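Local atomic coordinates of PBP5 (Haemophilus influenzae, PDB entry 3A3J), a protein that removes C-terminal D-alanine residues from the peptide side chains of cell wall precursors, as a penicillin-binding D-alanyl-D-alanine carboxypeptidase. Residues Thr42-Gly47 with Asn123-Gln128; Val48-Lys51 with His56-Asp59; Gly94-Ser99 with Pro166-Ile171; His160-Leu165 with Asn222-Ser227. All coordinates share one frame; numbering follows the deposited sequence.

Contact 1: Thr42-Gly47 with Asn123-Gln128; sequences TSYVVG and NKYVQQ
Tyr44 and Val45 of helix 38-51 both close on the ring of Tyr125 on helix 115-128, and Lys124, the residue before it, packs on one face of that ring: its CE lies 3.7 Å above the plane, offset toward the rim. Tyr125 itself carries the contact. Its CG stands anti to the carbonyl carbon (chi1 -75°), which sends the ring across to the other helix. On the face opposite Lys124, Tyr44 CE2 comes down over the ring centre, 3.7 Å from Tyr125 CD1. The two rings form a T-shaped stack, their planes at 76°. This pairing joins two helices of the helical region typical of the serine beta-lactamase clan; helix 38-51 carries Lys39, the likely proton acceptor, near its start. Val45 comes in at the ring edge instead, CG2 lying 3.8 Å from Tyr125 CD2. The hydroxyl of Tyr125 reaches the first helix through a water, 3.1 Å from Tyr125 OH, which donates to Val45 O at 2.7 Å. The hydroxyl of Tyr44 binds Asp164 OD2, and its ring also meets Phe129 edge-to-face. One turn on, Gln128 places NE2 near the plane of the Tyr125 ring, at its edge.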
loop_
_atom_site.group_PDB
_atom_site.type_symbol
_atom_site.label_atom_id
_atom_site.label_comp_id
_atom_site.label_asym_id
_atom_site.label_seq_id
_atom_site.Cartn_x
_atom_site.Cartn_y
_atom_site.Cartn_z
ATOM N N THR A 42 11.672 2.670 1.586
ATOM C CA THR A 42 12.966 1.963 1.870
ATOM C C THR A 42 12.792 0.476 2.082
ATOM O O THR A 42 13.541 -0.356 1.537
ATOM C CB THR A 42 13.715 2.579 3.115
ATOM O OG1 THR A 42 13.963 3.973 2.880
ATOM C CG2 THR A 42 15.024 1.838 3.363
ATOM N N SER A 43 11.820 0.098 2.927
ATOM C CA SER A 43 11.549 -1.354 3.133
ATOM C C SER A 43 10.970 -2.036 1.884
ATOM O O SER A 43 11.149 -3.230 1.689
ATOM C CB SER A 43 10.519 -1.491 4.284
ATOM O OG SER A 43 10.936 -0.519 5.305
ATOM N N TYR A 44 10.211 -1.292 1.093
ATOM C CA TYR A 44 9.751 -1.813 -0.211
ATOM C C TYR A 44 10.989 -2.242 -1.076
ATOM O O TYR A 44 11.151 -3.438 -1.414
ATOM C CB TYR A 44 8.843 -0.805 -0.958
ATOM C CG TYR A 44 8.223 -1.486 -2.202
ATOM C CD1 TYR A 44 7.030 -2.228 -2.090
ATOM C CD2 TYR A 44 8.892 -1.503 -3.429
ATOM C CE1 TYR A 44 6.470 -2.909 -3.209
ATOM C CE2 TYR A 44 8.349 -2.161 -4.565
ATOM C CZ TYR A 44 7.122 -2.849 -4.440
ATOM O OH TYR A 44 6.561 -3.511 -5.504
ATOM N N VAL A 45 11.925 -1.307 -1.290
ATOM C CA VAL A 45 13.241 -1.651 -2.010
ATOM C C VAL A 45 13.911 -2.874 -1.406
ATOM O O VAL A 45 14.150 -3.846 -2.099
ATOM C CB VAL A 45 14.177 -0.435 -2.013
ATOM C CG1 VAL A 45 15.490 -0.680 -2.782
ATOM C CG2 VAL A 45 13.450 0.710 -2.649
ATOM N N VAL A 46 14.110 -2.872 -0.074
ATOM C CA VAL A 46 14.752 -4.010 0.612
ATOM C C VAL A 46 13.937 -5.272 0.384
ATOM O O VAL A 46 14.470 -6.353 0.103
ATOM C CB VAL A 46 14.915 -3.768 2.197
ATOM C CG1 VAL A 46 15.528 -5.007 2.859
ATOM C CG2 VAL A 46 15.801 -2.564 2.527
ATOM N N GLY A 47 12.623 -5.161 0.520
ATOM C CA GLY A 47 11.825 -6.382 0.398
ATOM C C GLY A 47 11.817 -6.957 -1.020
ATOM O O GLY A 47 11.923 -8.155 -1.221
ATOM N N ASN A 123 12.991 6.118 -6.021
ATOM C CA ASN A 123 12.256 6.995 -6.946
ATOM C C ASN A 123 11.867 6.216 -8.200
ATOM O O ASN A 123 10.889 6.512 -8.787
ATOM C CB ASN A 123 12.974 8.276 -7.281
ATOM C CG ASN A 123 13.005 9.245 -6.098
ATOM O OD1 ASN A 123 12.047 9.323 -5.344
ATOM N ND2 ASN A 123 14.112 9.994 -5.939
ATOM N N LYS A 124 12.615 5.178 -8.530
ATOM C CA LYS A 124 12.194 4.276 -9.587
ATOM C C LYS A 124 10.772 3.844 -9.211
ATOM O O LYS A 124 9.867 3.970 -10.022
ATOM C CB LYS A 124 13.118 3.043 -9.726
ATOM C CG LYS A 124 12.721 2.068 -10.873
ATOM C CD LYS A 124 13.485 0.714 -10.914
ATOM C CE LYS A 124 13.204 -0.195 -9.776
ATOM N NZ LYS A 124 14.141 -1.400 -9.768
ATOM N N TYR A 125 10.584 3.327 -7.976
ATOM C CA TYR A 125 9.310 2.682 -7.605
ATOM C C TYR A 125 8.199 3.720 -7.508
ATOM O O TYR A 125 7.033 3.419 -7.683
ATOM C CB TYR A 125 9.464 1.910 -6.329
ATOM C CG TYR A 125 10.212 0.611 -6.502
ATOM C CD1 TYR A 125 9.788 -0.354 -7.421
ATOM C CD2 TYR A 125 11.350 0.360 -5.781
ATOM C CE1 TYR A 125 10.447 -1.538 -7.563
ATOM C CE2 TYR A 125 12.026 -0.812 -5.944
ATOM C CZ TYR A 125 11.588 -1.738 -6.836
ATOM O OH TYR A 125 12.267 -2.929 -6.937
ATOM N N VAL A 126 8.575 4.940 -7.236
ATOM C CA VAL A 126 7.626 6.043 -7.200
ATOM C C VAL A 126 6.947 6.110 -8.598
ATOM O O VAL A 126 5.705 6.349 -8.696
ATOM C CB VAL A 126 8.311 7.396 -6.811
ATOM C CG1 VAL A 126 7.404 8.605 -7.091
ATOM C CG2 VAL A 126 8.745 7.440 -5.312
ATOM N N GLN A 127 7.756 5.934 -9.656
ATOM C CA GLN A 127 7.290 6.037 -11.080
ATOM C C GLN A 127 6.527 4.808 -11.372
ATOM O O GLN A 127 5.449 4.812 -11.995
ATOM C CB GLN A 127 8.500 6.044 -12.054
ATOM C CG GLN A 127 9.301 7.277 -11.907
ATOM C CD GLN A 127 8.335 8.418 -11.960
ATOM O OE1 GLN A 127 7.339 8.309 -12.655
ATOM N NE2 GLN A 127 8.607 9.521 -11.250
ATOM N N GLN A 128 7.106 3.712 -10.962
ATOM C CA GLN A 128 6.508 2.484 -11.313
ATOM C C GLN A 128 5.138 2.309 -10.597
ATOM O O GLN A 128 4.268 1.662 -11.147
ATOM C CB GLN A 128 7.478 1.418 -10.948
ATOM C CG GLN A 128 7.050 0.029 -11.211
ATOM C CD GLN A 128 8.122 -0.859 -10.707
ATOM O OE1 GLN A 128 9.292 -0.618 -11.000
ATOM N NE2 GLN A 128 7.761 -1.869 -9.908
HETATM O O HOH W 1 14.475 -3.508 -4.785
#

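Contact 2: Val48-Lys51 with His56-Asp59; sequences VALK and HNTD
Leu50, on the last turn of helix 38-51, lies against a type I beta turn running from His56 to Asp59, which follows the helix after a short loop and leads into strand 60-62. The contact between the two is entirely van der Waals. CD2 of Leu50 rests on the peptide that opens the turn, 3.4 Å from Asn57 N and 3.6 Å from His56 C, while the other methyl, CD1, lies 3.6 Å from Asn57 ND2. With its CG anti to the carbonyl carbon (chi1 -72°), Leu50 brings both methyls to the turn, and Asn57 crosses them at about a right angle. Ile55 and Asn92 also touch Leu50, and backbone hydrogen bonds of Asn57 with Ala89 and of Asp59 with Val88 tie the turn to the start of helix 88-98. Between the two segments there is no hydrogen bond; within the turn, Asp59 N donates to His56 O at 3.0 Å, and the backbone NH of His56 in return donates to the Asp59 carboxylate, bridging the two ends. That second bond is nearly straight, 173° at the hydrogen with His56 N 2.9 Å from Asp59 OD2, although it meets the oxygen from above the carboxylate plane; His110 NE2 bonds the same oxygen.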
loop_
_atom_site.group_PDB
_atom_site.type_symbol
_atom_site.label_atom_id
_atom_site.label_comp_id
_atom_site.label_asym_id
_atom_site.label_seq_id
_atom_site.Cartn_x
_atom_site.Cartn_y
_atom_site.Cartn_z
ATOM N N VAL A 48 11.730 -6.094 -2.014
ATOM C CA VAL A 48 11.895 -6.600 -3.405
ATOM C C VAL A 48 13.289 -7.205 -3.673
ATOM O O VAL A 48 13.426 -8.270 -4.309
ATOM C CB VAL A 48 11.586 -5.528 -4.414
ATOM C CG1 VAL A 48 11.819 -6.104 -5.879
ATOM C CG2 VAL A 48 10.130 -5.044 -4.213
ATOM N N ALA A 49 14.333 -6.558 -3.156
ATOM C CA ALA A 49 15.670 -7.099 -3.331
ATOM C C ALA A 49 15.799 -8.496 -2.703
ATOM O O ALA A 49 16.416 -9.376 -3.313
ATOM C CB ALA A 49 16.696 -6.148 -2.778
ATOM N N LEU A 50 15.223 -8.703 -1.505
ATOM C CA LEU A 50 15.162 -10.039 -0.886
ATOM C C LEU A 50 14.318 -11.008 -1.704
ATOM O O LEU A 50 14.626 -12.180 -1.796
ATOM C CB LEU A 50 14.507 -9.990 0.512
ATOM C CG LEU A 50 15.376 -9.335 1.582
ATOM C CD1 LEU A 50 14.604 -8.856 2.838
ATOM C CD2 LEU A 50 16.511 -10.331 1.936
ATOM N N LYS A 51 13.207 -10.518 -2.243
ATOM C CA LYS A 51 12.328 -11.363 -3.024
ATOM C C LYS A 51 13.023 -11.824 -4.309
ATOM O O LYS A 51 12.920 -12.990 -4.698
ATOM C CB LYS A 51 11.044 -10.611 -3.321
ATOM C CG LYS A 51 9.882 -11.513 -3.785
ATOM C CD LYS A 51 8.565 -10.758 -3.778
ATOM C CE LYS A 51 8.312 -9.987 -5.070
ATOM N NZ LYS A 51 6.788 -9.812 -5.321
ATOM N N HIS A 56 20.266 -11.386 0.677
ATOM C CA HIS A 56 19.721 -12.446 1.516
ATOM C C HIS A 56 19.618 -11.944 2.920
ATOM O O HIS A 56 20.373 -11.072 3.300
ATOM C CB HIS A 56 20.571 -13.691 1.413
ATOM C CG HIS A 56 20.367 -14.399 0.115
ATOM N ND1 HIS A 56 20.988 -13.999 -1.056
ATOM C CD2 HIS A 56 19.547 -15.427 -0.220
ATOM C CE1 HIS A 56 20.559 -14.744 -2.059
ATOM N NE2 HIS A 56 19.691 -15.623 -1.577
ATOM N N ASN A 57 18.619 -12.413 3.673
ATOM C CA ASN A 57 18.517 -11.994 5.065
ATOM C C ASN A 57 19.782 -12.312 5.866
ATOM O O ASN A 57 20.071 -11.686 6.873
ATOM C CB ASN A 57 17.347 -12.712 5.749
ATOM C CG ASN A 57 16.056 -12.039 5.499
ATOM O OD1 ASN A 57 15.051 -12.682 5.224
ATOM N ND2 ASN A 57 16.056 -10.745 5.574
ATOM N N THR A 58 20.482 -13.354 5.475
ATOM C CA THR A 58 21.701 -13.727 6.175
ATOM C C THR A 58 22.912 -12.883 5.748
ATOM O O THR A 58 23.987 -13.006 6.342
ATOM C CB THR A 58 22.012 -15.144 5.898
ATOM O OG1 THR A 58 21.764 -15.355 4.492
ATOM C CG2 THR A 58 21.059 -16.021 6.724
ATOM N N ASP A 59 22.771 -11.975 4.790
ATOM C CA ASP A 59 23.937 -11.129 4.560
ATOM C C ASP A 59 24.385 -10.426 5.854
ATOM O O ASP A 59 23.587 -9.854 6.548
ATOM C CB ASP A 59 23.683 -10.129 3.457
ATOM C CG ASP A 59 23.314 -10.801 2.171
ATOM O OD1 ASP A 59 23.598 -12.006 2.012
ATOM O OD2 ASP A 59 22.759 -10.130 1.304
#

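Contact 3: Gly94-Ser99 with Pro166-Ile171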
loop_
_atom_site.group_PDB
_atom_site.type_symbol
_atom_site.label_atom_id
_atom_site.label_comp_id
_atom_site.label_asym_id
_atom_site.label_seq_id
_atom_site.Cartn_x
_atom_site.Cartn_y
_atom_site.Cartn_z
ATOM N N GLY A 94 14.883 -3.679 12.059
ATOM C CA GLY A 94 15.055 -2.417 12.773
ATOM C C GLY A 94 14.453 -1.215 12.069
ATOM O O GLY A 94 13.995 -0.263 12.714
ATOM N N VAL A 95 14.596 -1.155 10.736
ATOM C CA VAL A 95 13.905 -0.122 9.946
ATOM C C VAL A 95 12.368 -0.246 10.119
ATOM O O VAL A 95 11.702 0.720 10.342
ATOM C CB VAL A 95 14.180 -0.345 8.410
ATOM C CG1 VAL A 95 13.286 0.597 7.572
ATOM C CG2 VAL A 95 15.704 -0.172 8.112
ATOM N N ILE A 96 11.851 -1.451 9.925
ATOM C CA ILE A 96 10.409 -1.679 9.966
ATOM C C ILE A 96 9.772 -1.473 11.370
ATOM O O ILE A 96 8.924 -0.632 11.496
ATOM C CB ILE A 96 10.072 -3.052 9.498
ATOM C CG1 ILE A 96 10.192 -3.135 7.953
ATOM C CG2 ILE A 96 8.618 -3.388 9.981
ATOM C CD1 ILE A 96 10.189 -4.611 7.495
ATOM N N VAL A 97 10.277 -2.148 12.414
ATOM C CA VAL A 97 9.703 -2.018 13.806
ATOM C C VAL A 97 10.050 -0.722 14.517
ATOM O O VAL A 97 9.152 -0.085 15.091
ATOM C CB VAL A 97 10.057 -3.254 14.624
ATOM C CG1 VAL A 97 9.327 -3.266 16.005
ATOM C CG2 VAL A 97 9.684 -4.490 13.776
ATOM N N VAL A 98 11.303 -0.251 14.445
ATOM C CA VAL A 98 11.647 0.934 15.232
ATOM C C VAL A 98 12.174 2.092 14.442
ATOM O O VAL A 98 12.785 2.967 15.011
ATOM C CB VAL A 98 12.689 0.602 16.402
ATOM C CG1 VAL A 98 12.090 -0.467 17.334
ATOM C CG2 VAL A 98 13.962 0.072 15.822
ATOM N N SER A 99 11.982 2.076 13.120
ATOM C CA SER A 99 12.378 3.206 12.286
ATOM C C SER A 99 13.864 3.560 12.462
ATOM O O SER A 99 14.215 4.732 12.652
ATOM C CB SER A 99 11.565 4.389 12.717
ATOM O OG SER A 99 10.280 4.189 12.214
ATOM N N PRO A 166 4.128 -9.895 1.121
ATOM C CA PRO A 166 3.352 -10.430 2.247
ATOM C C PRO A 166 4.249 -10.946 3.373
ATOM O O PRO A 166 3.932 -10.844 4.549
ATOM C CB PRO A 166 2.566 -11.582 1.637
ATOM C CG PRO A 166 3.295 -11.850 0.168
ATOM C CD PRO A 166 3.853 -10.523 -0.194
ATOM N N GLU A 167 5.388 -11.498 3.045
ATOM C CA GLU A 167 6.209 -12.050 4.083
ATOM C C GLU A 167 6.835 -10.878 4.863
ATOM O O GLU A 167 6.829 -10.856 6.107
ATOM C CB GLU A 167 7.212 -13.030 3.474
ATOM C CG GLU A 167 7.855 -14.003 4.430
ATOM C CD GLU A 167 6.886 -14.626 5.461
ATOM O OE1 GLU A 167 5.753 -15.056 5.106
ATOM O OE2 GLU A 167 7.284 -14.702 6.657
ATOM N N GLU A 168 7.320 -9.875 4.164
ATOM C CA GLU A 168 7.886 -8.719 4.837
ATOM C C GLU A 168 6.788 -8.014 5.684
ATOM O O GLU A 168 7.056 -7.631 6.809
ATOM C CB GLU A 168 8.569 -7.771 3.822
ATOM C CG GLU A 168 9.120 -6.379 4.376
ATOM C CD GLU A 168 10.536 -5.974 3.811
ATOM O OE1 GLU A 168 11.140 -6.829 3.141
ATOM O OE2 GLU A 168 11.066 -4.841 4.016
ATOM N N TYR A 169 5.555 -7.878 5.155
ATOM C CA TYR A 169 4.515 -7.083 5.832
ATOM C C TYR A 169 4.193 -7.600 7.268
ATOM O O TYR A 169 3.789 -6.833 8.151
ATOM C CB TYR A 169 3.242 -7.017 4.981
ATOM C CG TYR A 169 2.178 -6.247 5.694
ATOM C CD1 TYR A 169 2.346 -4.882 5.911
ATOM C CD2 TYR A 169 1.029 -6.879 6.222
ATOM C CE1 TYR A 169 1.416 -4.168 6.605
ATOM C CE2 TYR A 169 0.038 -6.141 6.902
ATOM C CZ TYR A 169 0.270 -4.781 7.087
ATOM O OH TYR A 169 -0.633 -3.990 7.770
ATOM N N LYS A 170 4.398 -8.897 7.484
ATOM C CA LYS A 170 4.188 -9.505 8.762
ATOM C C LYS A 170 5.064 -8.860 9.838
ATOM O O LYS A 170 4.703 -8.843 10.997
ATOM C CB LYS A 170 4.492 -10.995 8.672
ATOM C CG LYS A 170 3.419 -11.758 7.913
ATOM C CD LYS A 170 3.780 -13.213 7.931
ATOM C CE LYS A 170 2.922 -13.966 6.955
ATOM N NZ LYS A 170 3.478 -15.333 6.904
ATOM N N ILE A 171 6.195 -8.311 9.434
ATOM C CA ILE A 171 7.124 -7.779 10.377
ATOM C C ILE A 171 6.537 -6.495 10.980
ATOM O O ILE A 171 6.864 -6.116 12.095
ATOM C CB ILE A 171 8.525 -7.528 9.712
ATOM C CG1 ILE A 171 9.112 -8.865 9.242
ATOM C CG2 ILE A 171 9.504 -6.794 10.746
ATOM C CD1 ILE A 171 10.441 -8.719 8.341
#
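Ile96 of helix 88-98 overlaps Ile171 and Glu168 with separate branches. Its CG2 methyl, anti to the backbone N, meets Ile171 CG2 at 3.6 Å, and the two side chains cross at about a right angle. The longer arm carries Ile96 CD1 over the bent chain of Glu168, 3.7 Å from its CG and 3.6 Å from its OE2. Val97 completes the patch: its CG2 methyl lies 3.8 Å from Ile171 CG2 and 3.7 Å from the carbonyl oxygen Ile171 O. Together these contacts set residues 166-171 against the last part of helix 88-98. By Ser99, a likely active-site residue and the serine of the SxN motif of this family, the chain has left helical geometry with a positive phi. The carbonyl oxygen of Ile96 accepts a hydrogen bond from Lys202 NZ, a probable substrate-binding group, which places this packing beside the probable catalytic cleft. Away from the interface Lys170 NZ forms a salt bridge with Glu167 OE1 at 2.9 Å. Glu168 brings an acidic group into the mostly aliphatic contact. Its OE2 is bonded by Asn92 ND2, so the methyl of Ile96 packs beside a carboxylate oxygen that already has a polar partner, and the contact itself rests on van der Waals packing alone.

Contact 4: His160-Leu165 with Asn222-Ser227; sequences HIIRDL and NMRLIS
Ile162 of helix 151-164 and Ile226 of strand 224-232 reach toward each other tip to tip, their CD1 methyls 4.0 Å apart. This is the buried, apolar half of the contact, where the helix lies against the five-stranded antiparallel sheet typical of the clan; Tyr17 and Ser216 touch both isoleucines from neighbouring parts of the fold. The backbones stay well separated, with 10.1 Å between Ile162 CA and Ile226 CA, so side chains alone bridge the layers. Two residues earlier in the strand, the Arg224 side of the contact is partly exposed. Arg224 runs extended from the backbone and bends at its third torsion (chi3 -71°), turning one face of the guanidinium toward Ile162 CG2. That methyl sits over the face toward the rim, Ile162 CG2 being 4.0 Å from Arg224 NE. Well away from the sheet, His160 ND1 donates at 2.7 Å to Asp164 OD2, while the His160 ring stacks on Phe129. No hydrogen bond joins the helix segment to the strand segment. NH1 of Arg224 is taken up by a salt bridge to Asp199 OD1 and a hydrogen bond to Ser216 OG; these partners probably offset the charge and hold the guanidinium, whose face the methyl overlies.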
loop_
_atom_site.group_PDB
_atom_site.type_symbol
_atom_site.label_atom_id
_atom_site.label_comp_id
_atom_site.label_asym_id
_atom_site.label_seq_id
_atom_site.Cartn_x
_atom_site.Cartn_y
_atom_site.Cartn_z
ATOM N N HIS A 160 1.098 -1.669 -1.820
ATOM C CA HIS A 160 2.125 -2.446 -2.573
ATOM C C HIS A 160 2.957 -3.269 -1.652
ATOM O O HIS A 160 3.314 -4.389 -1.966
ATOM C CB HIS A 160 3.055 -1.508 -3.344
ATOM C CG HIS A 160 2.561 -1.196 -4.728
ATOM N ND1 HIS A 160 2.529 -2.147 -5.727
ATOM C CD2 HIS A 160 2.035 -0.068 -5.261
ATOM C CE1 HIS A 160 2.061 -1.595 -6.842
ATOM N NE2 HIS A 160 1.714 -0.340 -6.580
ATOM N N ILE A 161 3.324 -2.710 -0.491
ATOM C CA ILE A 161 3.961 -3.591 0.496
ATOM C C ILE A 161 3.080 -4.766 0.892
ATOM O O ILE A 161 3.522 -5.929 0.953
ATOM C CB ILE A 161 4.299 -2.774 1.848
ATOM C CG1 ILE A 161 5.346 -1.639 1.569
ATOM C CG2 ILE A 161 4.756 -3.736 2.931
ATOM C CD1 ILE A 161 5.257 -0.441 2.508
ATOM N N ILE A 162 1.839 -4.479 1.265
ATOM C CA ILE A 162 0.971 -5.579 1.664
ATOM C C ILE A 162 0.791 -6.566 0.511
ATOM O O ILE A 162 0.863 -7.779 0.676
ATOM C CB ILE A 162 -0.421 -5.028 2.123
ATOM C CG1 ILE A 162 -0.192 -4.163 3.403
ATOM C CG2 ILE A 162 -1.431 -6.219 2.318
ATOM C CD1 ILE A 162 -1.308 -3.164 3.706
ATOM N N ARG A 163 0.543 -6.018 -0.663
ATOM C CA ARG A 163 0.284 -6.885 -1.862
ATOM C C ARG A 163 1.576 -7.588 -2.400
ATOM O O ARG A 163 1.613 -8.791 -2.578
ATOM C CB ARG A 163 -0.354 -6.022 -2.987
ATOM C CG ARG A 163 -0.678 -6.861 -4.290
ATOM C CD ARG A 163 -1.582 -6.006 -5.203
ATOM N NE ARG A 163 -2.916 -6.053 -4.667
ATOM C CZ ARG A 163 -3.604 -5.044 -4.176
ATOM N NH1 ARG A 163 -3.145 -3.816 -4.165
ATOM N NH2 ARG A 163 -4.803 -5.281 -3.697
ATOM N N ASP A 164 2.650 -6.839 -2.626
ATOM C CA ASP A 164 3.926 -7.446 -3.253
ATOM C C ASP A 164 4.843 -8.183 -2.291
ATOM O O ASP A 164 5.595 -9.047 -2.720
ATOM C CB ASP A 164 4.704 -6.357 -3.984
ATOM C CG ASP A 164 3.817 -5.580 -4.893
ATOM O OD1 ASP A 164 2.828 -6.238 -5.271
ATOM O OD2 ASP A 164 4.014 -4.378 -5.241
ATOM N N LEU A 165 4.742 -7.888 -0.992
ATOM C CA LEU A 165 5.705 -8.332 0.031
ATOM C C LEU A 165 5.016 -8.895 1.292
ATOM O O LEU A 165 5.277 -8.424 2.404
ATOM C CB LEU A 165 6.583 -7.118 0.441
ATOM C CG LEU A 165 7.398 -6.465 -0.679
ATOM C CD1 LEU A 165 8.162 -5.294 -0.119
ATOM C CD2 LEU A 165 8.315 -7.518 -1.366
ATOM N N ASN A 222 -12.195 -10.653 5.795
ATOM C CA ASN A 222 -11.104 -10.295 4.935
ATOM C C ASN A 222 -11.199 -8.963 4.282
ATOM O O ASN A 222 -10.299 -8.594 3.551
ATOM C CB ASN A 222 -10.910 -11.404 3.945
ATOM C CG ASN A 222 -10.675 -12.686 4.665
ATOM O OD1 ASN A 222 -10.010 -12.676 5.696
ATOM N ND2 ASN A 222 -11.285 -13.776 4.214
ATOM N N MET A 223 -12.230 -8.204 4.580
ATOM C CA MET A 223 -12.209 -6.821 4.174
ATOM C C MET A 223 -10.889 -6.194 4.736
ATOM O O MET A 223 -10.490 -6.498 5.892
ATOM C CB MET A 223 -13.407 -6.092 4.681
ATOM C CG MET A 223 -13.574 -4.781 3.969
ATOM S SD MET A 223 -14.962 -3.979 4.743
ATOM C CE MET A 223 -15.059 -2.414 3.911
ATOM N N ARG A 224 -10.155 -5.461 3.891
ATOM C CA ARG A 224 -8.932 -4.779 4.352
ATOM C C ARG A 224 -8.986 -3.324 4.028
ATOM O O ARG A 224 -9.222 -2.956 2.895
ATOM C CB ARG A 224 -7.617 -5.391 3.818
ATOM C CG ARG A 224 -6.365 -4.585 4.403
ATOM C CD ARG A 224 -5.059 -5.150 3.960
ATOM N NE ARG A 224 -4.761 -6.431 4.587
ATOM C CZ ARG A 224 -4.107 -6.535 5.727
ATOM N NH1 ARG A 224 -3.804 -5.418 6.382
ATOM N NH2 ARG A 224 -3.846 -7.714 6.254
ATOM N N LEU A 225 -8.769 -2.492 5.029
ATOM C CA LEU A 225 -8.657 -1.058 4.794
ATOM C C LEU A 225 -7.262 -0.502 5.138
ATOM O O LEU A 225 -6.526 -1.086 5.926
ATOM C CB LEU A 225 -9.682 -0.301 5.644
ATOM C CG LEU A 225 -11.204 -0.648 5.503
ATOM C CD1 LEU A 225 -12.120 0.190 6.515
ATOM C CD2 LEU A 225 -11.669 -0.487 4.042
ATOM N N ILE A 226 -6.954 0.665 4.584
ATOM C CA ILE A 226 -5.725 1.295 4.860
ATOM C C ILE A 226 -6.093 2.706 5.094
ATOM O O ILE A 226 -6.819 3.276 4.229
ATOM C CB ILE A 226 -4.794 1.212 3.595
ATOM C CG1 ILE A 226 -4.369 -0.229 3.403
ATOM C CG2 ILE A 226 -3.585 2.166 3.745
ATOM C CD1 ILE A 226 -3.631 -0.397 2.035
ATOM N N SER A 227 -5.641 3.296 6.221
ATOM C CA SER A 227 -5.849 4.732 6.438
ATOM C C SER A 227 -4.535 5.470 6.474
ATOM O O SER A 227 -3.525 4.862 6.845
ATOM C CB SER A 227 -6.530 4.945 7.806
ATOM O OG SER A 227 -5.853 4.230 8.906
#

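Overall arrangement
All four contacts fall within the D-alanyl-D-alanine carboxypeptidase part of the chain. Contacts 1 and 2 share helix 38-51, with centres 14 Å apart, and the segments of contact 2 come between those of contact 1 in sequence. Contact 3 adds helices 88-98 and 166-169, and its segments alternate along the chain with those of contacts 1 and 4. Contact 4, its centre about 16 Å from that of contact 1 and about 21 Å from that of contact 2, takes helix 151-164 onto the antiparallel sheet. The helical region thus hangs together from a surface turn, through the central helix, to the sheet, and contact 3 lies closest to the probable catalytic groups, holding Ser99 itself.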